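Local coordinates for putative hemin storage protein (Bordetella bronchiseptica, PDB 6AU1) that cleaves deacetylated poly-beta-1,6-N-acetylglucosamine, a biofilm polysaccharide, through its glycoside hydrolase domain, the part of the protein crystallised here, at residues A[156-161]-A[232-237]; A[265-270]-A[299-304]. All coordinates share one frame; numbering follows the deposited sequence.

Contact 1: A[156-161]-A[232-237]. With EDO (1,2-ethanediol), chain G.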
ATOM      1  N   GLY A 156       2.240   2.867 -12.922  1.00 17.72           N
ATOM      2  CA  GLY A 156       2.371   1.709 -12.058  1.00 17.26           C
ATOM      3  C   GLY A 156       1.226   1.591 -11.085  1.00 16.04           C
ATOM      4  O   GLY A 156       0.346   2.455 -11.031  1.00 14.99           O
ATOM      5  N   LEU A 157       1.247   0.512 -10.310  1.00 15.19           N
ATOM      6  CA  LEU A 157       0.279   0.309  -9.235  1.00 16.32           C
ATOM      7  C   LEU A 157       1.010   0.153  -7.917  1.00 14.60           C
ATOM      8  O   LEU A 157       2.029  -0.546  -7.851  1.00 17.99           O
ATOM      9  CB  LEU A 157      -0.570  -0.944  -9.472  1.00 17.75           C
ATOM     10  CG  LEU A 157      -1.583  -0.992 -10.603  1.00 21.64           C
ATOM     11  CD1 LEU A 157      -2.024  -2.440 -10.777  1.00 18.77           C
ATOM     12  CD2 LEU A 157      -2.782  -0.079 -10.290  1.00 18.31           C
ATOM     13  N   LEU A 158       0.506   0.809  -6.879  1.00 15.90           N
ATOM     14  CA  LEU A 158       0.935   0.498  -5.524  1.00 14.09           C
ATOM     15  C   LEU A 158      -0.220  -0.197  -4.824  1.00 12.85           C
ATOM     16  O   LEU A 158      -1.258   0.397  -4.547  1.00 13.45           O
ATOM     17  CB  LEU A 158       1.358   1.747  -4.741  1.00 15.19           C
ATOM     18  CG  LEU A 158       1.607   1.473  -3.247  1.00 15.43           C
ATOM     19  CD1 LEU A 158       2.819   0.537  -3.017  1.00 14.81           C
ATOM     20  CD2 LEU A 158       1.747   2.783  -2.441  1.00 15.77           C
ATOM     21  N   PHE A 159      -0.034  -1.476  -4.539  1.00 12.61           N
ATOM     22  CA  PHE A 159      -1.028  -2.200  -3.771  1.00 12.10           C
ATOM     23  C   PHE A 159      -0.885  -1.843  -2.287  1.00 13.79           C
ATOM     24  O   PHE A 159       0.176  -2.016  -1.693  1.00 14.00           O
ATOM     25  CB  PHE A 159      -0.864  -3.708  -3.997  1.00 13.29           C
ATOM     26  CG  PHE A 159      -1.103  -4.138  -5.426  1.00 15.38           C
ATOM     27  CD1 PHE A 159      -2.386  -4.115  -5.969  1.00 14.30           C
ATOM     28  CD2 PHE A 159      -0.054  -4.594  -6.211  1.00 17.51           C
ATOM     29  CE1 PHE A 159      -2.611  -4.522  -7.287  1.00 13.99           C
ATOM     30  CE2 PHE A 159      -0.266  -5.006  -7.528  1.00 16.66           C
ATOM     31  CZ  PHE A 159      -1.550  -4.967  -8.064  1.00 16.01           C
ATOM     32  N   HIS A 160      -1.978  -1.349  -1.714  1.00 12.93           N
ATOM     33  CA  HIS A 160      -2.062  -0.818  -0.346  1.00 12.29           C
ATOM     34  C   HIS A 160      -1.749  -1.840   0.739  1.00 15.02           C
ATOM     35  O   HIS A 160      -1.775  -3.042   0.480  1.00 13.67           O
ATOM     36  CB  HIS A 160      -3.485  -0.264  -0.158  1.00 10.72           C
ATOM     37  CG  HIS A 160      -3.702   0.542   1.093  1.00 12.60           C
ATOM     38  ND1 HIS A 160      -2.728   1.326   1.671  1.00 14.56           N
ATOM     39  CD2 HIS A 160      -4.820   0.716   1.842  1.00 11.65           C
ATOM     40  CE1 HIS A 160      -3.230   1.939   2.730  1.00 14.64           C
ATOM     41  NE2 HIS A 160      -4.496   1.578   2.863  1.00 13.15           N
ATOM     42  N   ASP A 161      -1.482  -1.355   1.954  1.00 10.72           N
ATOM     43  CA  ASP A 161      -1.195  -2.232   3.092  1.00 13.64           C
ATOM     44  C   ASP A 161      -2.452  -2.863   3.706  1.00 14.35           C
ATOM     45  O   ASP A 161      -2.370  -3.524   4.740  1.00 13.69           O
ATOM     46  CB  ASP A 161      -0.396  -1.475   4.179  1.00 14.02           C
ATOM     47  CG  ASP A 161      -1.159  -0.301   4.820  1.00 18.47           C
ATOM     48  OD1 ASP A 161      -2.398  -0.207   4.719  1.00 17.31           O
ATOM     49  OD2 ASP A 161      -0.490   0.542   5.463  1.00 25.56           O
ATOM     50  N   ALA A 232       4.180  -2.266  -7.294  1.00 18.56           N
ATOM     51  CA  ALA A 232       4.782  -2.286  -5.967  1.00 17.04           C
ATOM     52  C   ALA A 232       3.719  -2.691  -4.964  1.00 17.06           C
ATOM     53  O   ALA A 232       2.521  -2.561  -5.242  1.00 16.64           O
ATOM     54  CB  ALA A 232       5.365  -0.919  -5.609  1.00 17.59           C
ATOM     55  N   ARG A 233       4.138  -3.184  -3.808  1.00 14.47           N
ATOM     56  CA  ARG A 233       3.171  -3.467  -2.743  1.00 14.03           C
ATOM     57  C   ARG A 233       3.752  -3.058  -1.396  1.00 15.35           C
ATOM     58  O   ARG A 233       4.934  -3.269  -1.144  1.00 14.96           O
ATOM     59  CB  ARG A 233       2.783  -4.951  -2.738  1.00 16.30           C
ATOM     60  CG  ARG A 233       1.738  -5.316  -1.643  1.00 13.15           C
ATOM     61  CD  ARG A 233       1.152  -6.714  -1.860  1.00 13.48           C
ATOM     62  NE  ARG A 233       0.440  -7.185  -0.670  1.00 14.52           N
ATOM     63  CZ  ARG A 233       0.148  -8.462  -0.436  1.00 15.25           C
ATOM     64  NH1 ARG A 233       0.475  -9.399  -1.329  1.00 16.15           N
ATOM     65  NH2 ARG A 233      -0.453  -8.804   0.702  1.00 13.30           N
ATOM     66  N   ASN A 234       2.924  -2.456  -0.543  1.00 13.94           N
ATOM     67  CA  ASN A 234       3.333  -2.136   0.824  1.00 14.29           C
ATOM     68  C   ASN A 234       3.560  -3.393   1.654  1.00 16.71           C
ATOM     69  O   ASN A 234       2.715  -4.302   1.676  1.00 14.27           O
ATOM     70  CB  ASN A 234       2.278  -1.280   1.541  1.00 12.16           C
ATOM     71  CG  ASN A 234       2.260   0.158   1.076  1.00 15.91           C
ATOM     72  OD1 ASN A 234       1.196   0.703   0.825  1.00 18.73           O
ATOM     73  ND2 ASN A 234       3.431   0.792   1.006  1.00 16.75           N
ATOM     74  N   LEU A 235       4.688  -3.416   2.354  1.00 15.26           N
ATOM     75  CA  LEU A 235       5.053  -4.521   3.238  1.00 13.85           C
ATOM     76  C   LEU A 235       5.299  -3.970   4.636  1.00 15.98           C
ATOM     77  O   LEU A 235       6.044  -2.994   4.805  1.00 14.69           O
ATOM     78  CB  LEU A 235       6.314  -5.231   2.715  1.00 13.78           C
ATOM     79  CG  LEU A 235       6.948  -6.319   3.589  1.00 11.92           C
ATOM     80  CD1 LEU A 235       5.970  -7.477   3.823  1.00 15.41           C
ATOM     81  CD2 LEU A 235       8.221  -6.820   2.932  1.00 14.86           C
ATOM     82  N   TYR A 236       4.672  -4.589   5.627  1.00 14.06           N
ATOM     83  CA  TYR A 236       4.917  -4.232   7.023  1.00 15.12           C
ATOM     84  C   TYR A 236       6.304  -4.691   7.487  1.00 16.59           C
ATOM     85  O   TYR A 236       6.834  -5.684   6.997  1.00 15.86           O
ATOM     86  CB  TYR A 236       3.850  -4.853   7.916  1.00 12.92           C
ATOM     87  CG  TYR A 236       2.556  -4.080   7.962  1.00 14.60           C
ATOM     88  CD1 TYR A 236       2.421  -2.969   8.793  1.00 16.64           C
ATOM     89  CD2 TYR A 236       1.465  -4.457   7.186  1.00 14.79           C
ATOM     90  CE1 TYR A 236       1.233  -2.253   8.845  1.00 19.49           C
ATOM     91  CE2 TYR A 236       0.267  -3.745   7.237  1.00 13.93           C
ATOM     92  CZ  TYR A 236       0.164  -2.649   8.066  1.00 19.06           C
ATOM     93  OH  TYR A 236      -1.017  -1.939   8.124  1.00 20.52           O
ATOM     94  N   ALA A 237       6.869  -3.984   8.462  1.00 16.62           N
ATOM     95  CA  ALA A 237       8.214  -4.296   8.942  1.00 16.36           C
ATOM     96  C   ALA A 237       8.279  -5.563   9.792  1.00 16.10           C
ATOM     97  O   ALA A 237       9.306  -6.236   9.803  1.00 17.50           O
ATOM     98  CB  ALA A 237       8.772  -3.127   9.730  1.00 17.62           C
TER
HETATM   99  C1  EDO G 705      -4.258  -1.086   7.431  1.00 23.96           C
HETATM  100  O1  EDO G 705      -4.481  -0.918   6.019  1.00 23.57           O
HETATM  101  C2  EDO G 705      -4.247  -2.572   7.781  1.00 26.14           C
HETATM  102  O2  EDO G 705      -3.066  -3.184   7.247  1.00 26.74           O
HETATM  103  O   HOH W   1       0.015  -5.073   1.171  1.00 15.51           O
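Leu158 and Phe159 pair with Ala232 and Arg233 on two adjacent parallel strands of a TIM-type barrel. Three backbone hydrogen bonds join strands 156-159 and 230-235. Ala232 N donates to Leu157 O at 2.8 Å, Phe159 N to Ala232 O, and Asn234 N to Phe159 O at 3.0 Å. On the inner face Leu158 CD1 meets Ala232 CB at 3.9 Å, and Leu158 also touches Ala264 of the next strand. On the outer face Phe159 and Arg233 pack on helix 195-223. The methylene CG of Arg233 lies against Phe159 CB. The Arg233 chain runs extended from CG to NE, and its NE reaches a water that also bonds His160 O and Asn234 O. The rest of the guanidinium bonds Ala163 O and Tyr260 OH. Beyond the paired residues the two segments stay in touch through side chains. Asp161 CB packs on Asn234 CB at 3.8 Å. The Asp161 carboxylate sits between backbone N and carbonyl carbon (chi1 64°), which brings OD1 over one face of the His160 ring, toward its rim. A 1,2-ethanediol, probably picked up during crystallisation, spans Asp161 and Tyr236. Its O1 donates to Asp161 OD1 at 2.6 Å and its O2 to Asp161 O at 2.6 Å. Tyr236 OH donates to the same O2 at 2.6 Å. The Tyr236 ring turns its edge to Asp161 O, and its plane runs nearly parallel to that of the carboxylate, 13° apart. Polar groups gathered where the strands end are characteristic of the C-terminal rim of a TIM barrel, where such enzymes hold their active sites.

Contact 2: A[265-270]-A[299-304]; sequences LMAMPN and FELQAR
Leu265 CD2 rests on Phe299 CE2 at 3.8 Å, the two side chains lying side by side and pointing the same way. They project from the outer face of a TIM-type barrel, from the neighbouring parallel strands 262-266 and 297-305. Ala267 CB meets the edge of the Phe299 ring and also lies 4.1 Å from Leu301 CD2. Helices 277-290 and 314-326 cover this apolar layer. The first of them links the two strands, making a beta-alpha-beta crossover. Glu300 N donates to Leu265 O at 2.8 Å, and Ala267 N to Glu300 O at 2.9 Å. The second bond is more bent, at 133° on the hydrogen. Here the backbone makes two successive inverse gamma turns, centred on Met266 and Ala267, with weak bonds from Ala267 N to Leu265 O and from Met268 N to Met266 O. Water then takes over from direct pairing, donating to Ala267 O and accepting from Gln302 N. Met268 runs extended beyond CG, which lays its CE 3.5 Å from Glu300 O. Its CG packs on Gln302 CB at 3.8 Å. At the polar edge the Gln302 amide is gripped at both ends. OE1 accepts from Met271 N, while NE2 donates to Arg304 O at 3.0 Å, nearly straight at 168° and with the acceptor in the amide plane.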
ATOM      1  N   LEU A 265       8.531  -1.065   1.540  1.00 15.12           N
ATOM      2  CA  LEU A 265       8.661  -1.500   2.925  1.00 15.42           C
ATOM      3  C   LEU A 265       8.424  -0.330   3.869  1.00 16.72           C
ATOM      4  O   LEU A 265       9.065   0.713   3.741  1.00 17.80           O
ATOM      5  CB  LEU A 265      10.049  -2.105   3.144  1.00 15.04           C
ATOM      6  CG  LEU A 265      10.431  -2.510   4.562  1.00 15.58           C
ATOM      7  CD1 LEU A 265       9.473  -3.548   5.115  1.00 16.95           C
ATOM      8  CD2 LEU A 265      11.859  -3.065   4.558  1.00 19.64           C
ATOM      9  N   MET A 266       7.498  -0.493   4.807  1.00 15.96           N
ATOM     10  CA  MET A 266       7.133   0.617   5.673  1.00 15.18           C
ATOM     11  C   MET A 266       8.147   0.740   6.818  1.00 16.02           C
ATOM     12  O   MET A 266       7.995   0.169   7.900  1.00 20.16           O
ATOM     13  CB  MET A 266       5.680   0.447   6.141  1.00 15.47           C
ATOM     14  CG  MET A 266       4.744   0.555   4.921  1.00 18.70           C
ATOM     15  SD  MET A 266       2.979   0.367   5.208  1.00 25.09           S
ATOM     16  CE  MET A 266       2.927  -1.339   5.732  1.00 21.93           C
ATOM     17  N   ALA A 267       9.207   1.488   6.522  1.00 16.13           N
ATOM     18  CA  ALA A 267      10.368   1.632   7.402  1.00 15.97           C
ATOM     19  C   ALA A 267      10.113   2.784   8.361  1.00 20.02           C
ATOM     20  O   ALA A 267      10.681   3.870   8.225  1.00 17.41           O
ATOM     21  CB  ALA A 267      11.631   1.871   6.572  1.00 17.33           C
ATOM     22  N   MET A 268       9.219   2.534   9.310  1.00 18.26           N
ATOM     23  CA  MET A 268       8.619   3.586  10.117  1.00 18.24           C
ATOM     24  C   MET A 268       8.687   3.256  11.605  1.00 23.40           C
ATOM     25  O   MET A 268       7.686   2.822  12.200  1.00 21.58           O
ATOM     26  CB  MET A 268       7.170   3.797   9.671  1.00 17.39           C
ATOM     27  CG  MET A 268       7.044   4.198   8.193  1.00 16.02           C
ATOM     28  SD  MET A 268       5.323   4.363   7.675  1.00 19.06           S
ATOM     29  CE  MET A 268       5.501   4.896   5.963  1.00 16.48           C
ATOM     30  N   PRO A 269       9.870   3.457  12.212  1.00 22.78           N
ATOM     31  CA  PRO A 269      10.081   3.093  13.623  1.00 25.65           C
ATOM     32  C   PRO A 269       9.179   3.862  14.591  1.00 29.20           C
ATOM     33  O   PRO A 269       8.817   3.319  15.626  1.00 26.92           O
ATOM     34  CB  PRO A 269      11.565   3.429  13.862  1.00 24.64           C
ATOM     35  CG  PRO A 269      11.937   4.385  12.748  1.00 24.42           C
ATOM     36  CD  PRO A 269      11.103   3.961  11.577  1.00 20.32           C
ATOM     37  N   ASN A 270       8.813   5.096  14.258  1.00 26.70           N
ATOM     38  CA  ASN A 270       7.889   5.865  15.088  1.00 32.56           C
ATOM     39  C   ASN A 270       6.511   5.189  15.162  1.00 29.74           C
ATOM     40  O   ASN A 270       5.969   4.973  16.250  1.00 32.19           O
ATOM     41  CB  ASN A 270       7.770   7.294  14.545  1.00 39.49           C
ATOM     42  CG  ASN A 270       7.132   8.253  15.528  1.00 47.19           C
ATOM     43  OD1 ASN A 270       5.931   8.191  15.783  1.00 50.14           O
ATOM     44  ND2 ASN A 270       7.931   9.168  16.063  1.00 48.76           N
ATOM     45  N   PHE A 299      12.675   1.677   0.940  1.00 16.41           N
ATOM     46  CA  PHE A 299      12.458   1.937   2.353  1.00 17.36           C
ATOM     47  C   PHE A 299      11.609   3.191   2.472  1.00 17.13           C
ATOM     48  O   PHE A 299      12.101   4.309   2.317  1.00 16.58           O
ATOM     49  CB  PHE A 299      13.792   2.074   3.095  1.00 19.26           C
ATOM     50  CG  PHE A 299      14.572   0.790   3.151  1.00 17.73           C
ATOM     51  CD1 PHE A 299      15.348   0.389   2.066  1.00 19.49           C
ATOM     52  CD2 PHE A 299      14.508  -0.026   4.265  1.00 16.59           C
ATOM     53  CE1 PHE A 299      16.043  -0.805   2.102  1.00 19.93           C
ATOM     54  CE2 PHE A 299      15.221  -1.224   4.321  1.00 19.93           C
ATOM     55  CZ  PHE A 299      15.983  -1.616   3.238  1.00 21.86           C
ATOM     56  N   GLU A 300      10.320   2.985   2.719  1.00 14.27           N
ATOM     57  CA  GLU A 300       9.385   4.100   2.780  1.00 14.38           C
ATOM     58  C   GLU A 300       9.313   4.648   4.202  1.00 14.82           C
ATOM     59  O   GLU A 300       8.820   3.986   5.114  1.00 16.87           O
ATOM     60  CB  GLU A 300       8.005   3.670   2.293  1.00 18.57           C
ATOM     61  CG  GLU A 300       7.042   4.824   2.173  1.00 17.89           C
ATOM     62  CD  GLU A 300       5.810   4.477   1.367  1.00 25.45           C
ATOM     63  OE1 GLU A 300       5.542   3.276   1.133  1.00 22.13           O
ATOM     64  OE2 GLU A 300       5.105   5.422   0.969  1.00 25.23           O
ATOM     65  N   LEU A 301       9.817   5.866   4.372  1.00 15.39           N
ATOM     66  CA  LEU A 301       9.943   6.490   5.688  1.00 14.58           C
ATOM     67  C   LEU A 301       8.704   7.302   6.011  1.00 15.09           C
ATOM     68  O   LEU A 301       7.942   7.645   5.107  1.00 16.25           O
ATOM     69  CB  LEU A 301      11.172   7.401   5.716  1.00 14.95           C
ATOM     70  CG  LEU A 301      12.479   6.721   5.327  1.00 13.56           C
ATOM     71  CD1 LEU A 301      13.539   7.764   5.048  1.00 16.17           C
ATOM     72  CD2 LEU A 301      12.924   5.806   6.471  1.00 15.04           C
ATOM     73  N   GLN A 302       8.493   7.620   7.285  1.00 14.60           N
ATOM     74  CA  GLN A 302       7.353   8.466   7.617  1.00 15.75           C
ATOM     75  C   GLN A 302       7.790   9.909   7.833  1.00 19.30           C
ATOM     76  O   GLN A 302       8.794  10.174   8.495  1.00 19.32           O
ATOM     77  CB  GLN A 302       6.607   7.939   8.848  1.00 20.40           C
ATOM     78  CG  GLN A 302       7.381   7.962  10.152  1.00 22.98           C
ATOM     79  CD  GLN A 302       6.621   7.262  11.277  1.00 23.89           C
ATOM     80  OE1 GLN A 302       7.029   6.199  11.738  1.00 28.24           O
ATOM     81  NE2 GLN A 302       5.507   7.857  11.721  1.00 24.61           N
ATOM     82  N   ALA A 303       7.029  10.837   7.254  1.00 18.18           N
ATOM     83  CA  ALA A 303       7.294  12.263   7.403  1.00 15.27           C
ATOM     84  C   ALA A 303       6.353  12.901   8.425  1.00 17.96           C
ATOM     85  O   ALA A 303       6.500  14.076   8.774  1.00 22.44           O
ATOM     86  CB  ALA A 303       7.159  12.969   6.059  1.00 16.96           C
ATOM     87  N   ARG A 304       5.390  12.124   8.900  1.00 18.07           N
ATOM     88  CA  ARG A 304       4.422  12.624   9.854  1.00 20.00           C
ATOM     89  C   ARG A 304       4.250  11.623  10.987  1.00 23.25           C
ATOM     90  O   ARG A 304       4.313  10.409  10.778  1.00 23.12           O
ATOM     91  CB  ARG A 304       3.079  12.907   9.156  1.00 19.81           C
ATOM     92  CG  ARG A 304       1.987  13.430  10.074  1.00 21.91           C
ATOM     93  CD  ARG A 304       0.821  14.037   9.283  1.00 19.57           C
ATOM     94  NE  ARG A 304      -0.216  14.541  10.170  1.00 21.61           N
ATOM     95  CZ  ARG A 304      -0.186  15.733  10.756  1.00 23.17           C
ATOM     96  NH1 ARG A 304       0.830  16.566  10.531  1.00 22.09           N
ATOM     97  NH2 ARG A 304      -1.173  16.095  11.563  1.00 25.14           N
TER
HETATM   98  O   HOH W   2      10.595   6.555   9.023  1.00 16.93           O

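Contacts 1 and 2 are both buried, and each joins neighbouring parallel strands of the same barrel. Strands 230-235 and 262-266 lie side by side, so the two contacts are consecutive in the sheet. A probable backbone hydrogen bond from Met266 N to Leu235 O joins them, and Asn234 ND2 gives a weak one to Glu300 OE1. Contact 1 centres about 3 Å from the centre of the chain, contact 2 about 12 Å. Their chemistry differs. Contact 1 opens into a polar rim where a small diol is bound. Contact 2 has a more apolar outer layer, under two helices, and at its polar end a glutamine side chain is fixed by backbone groups.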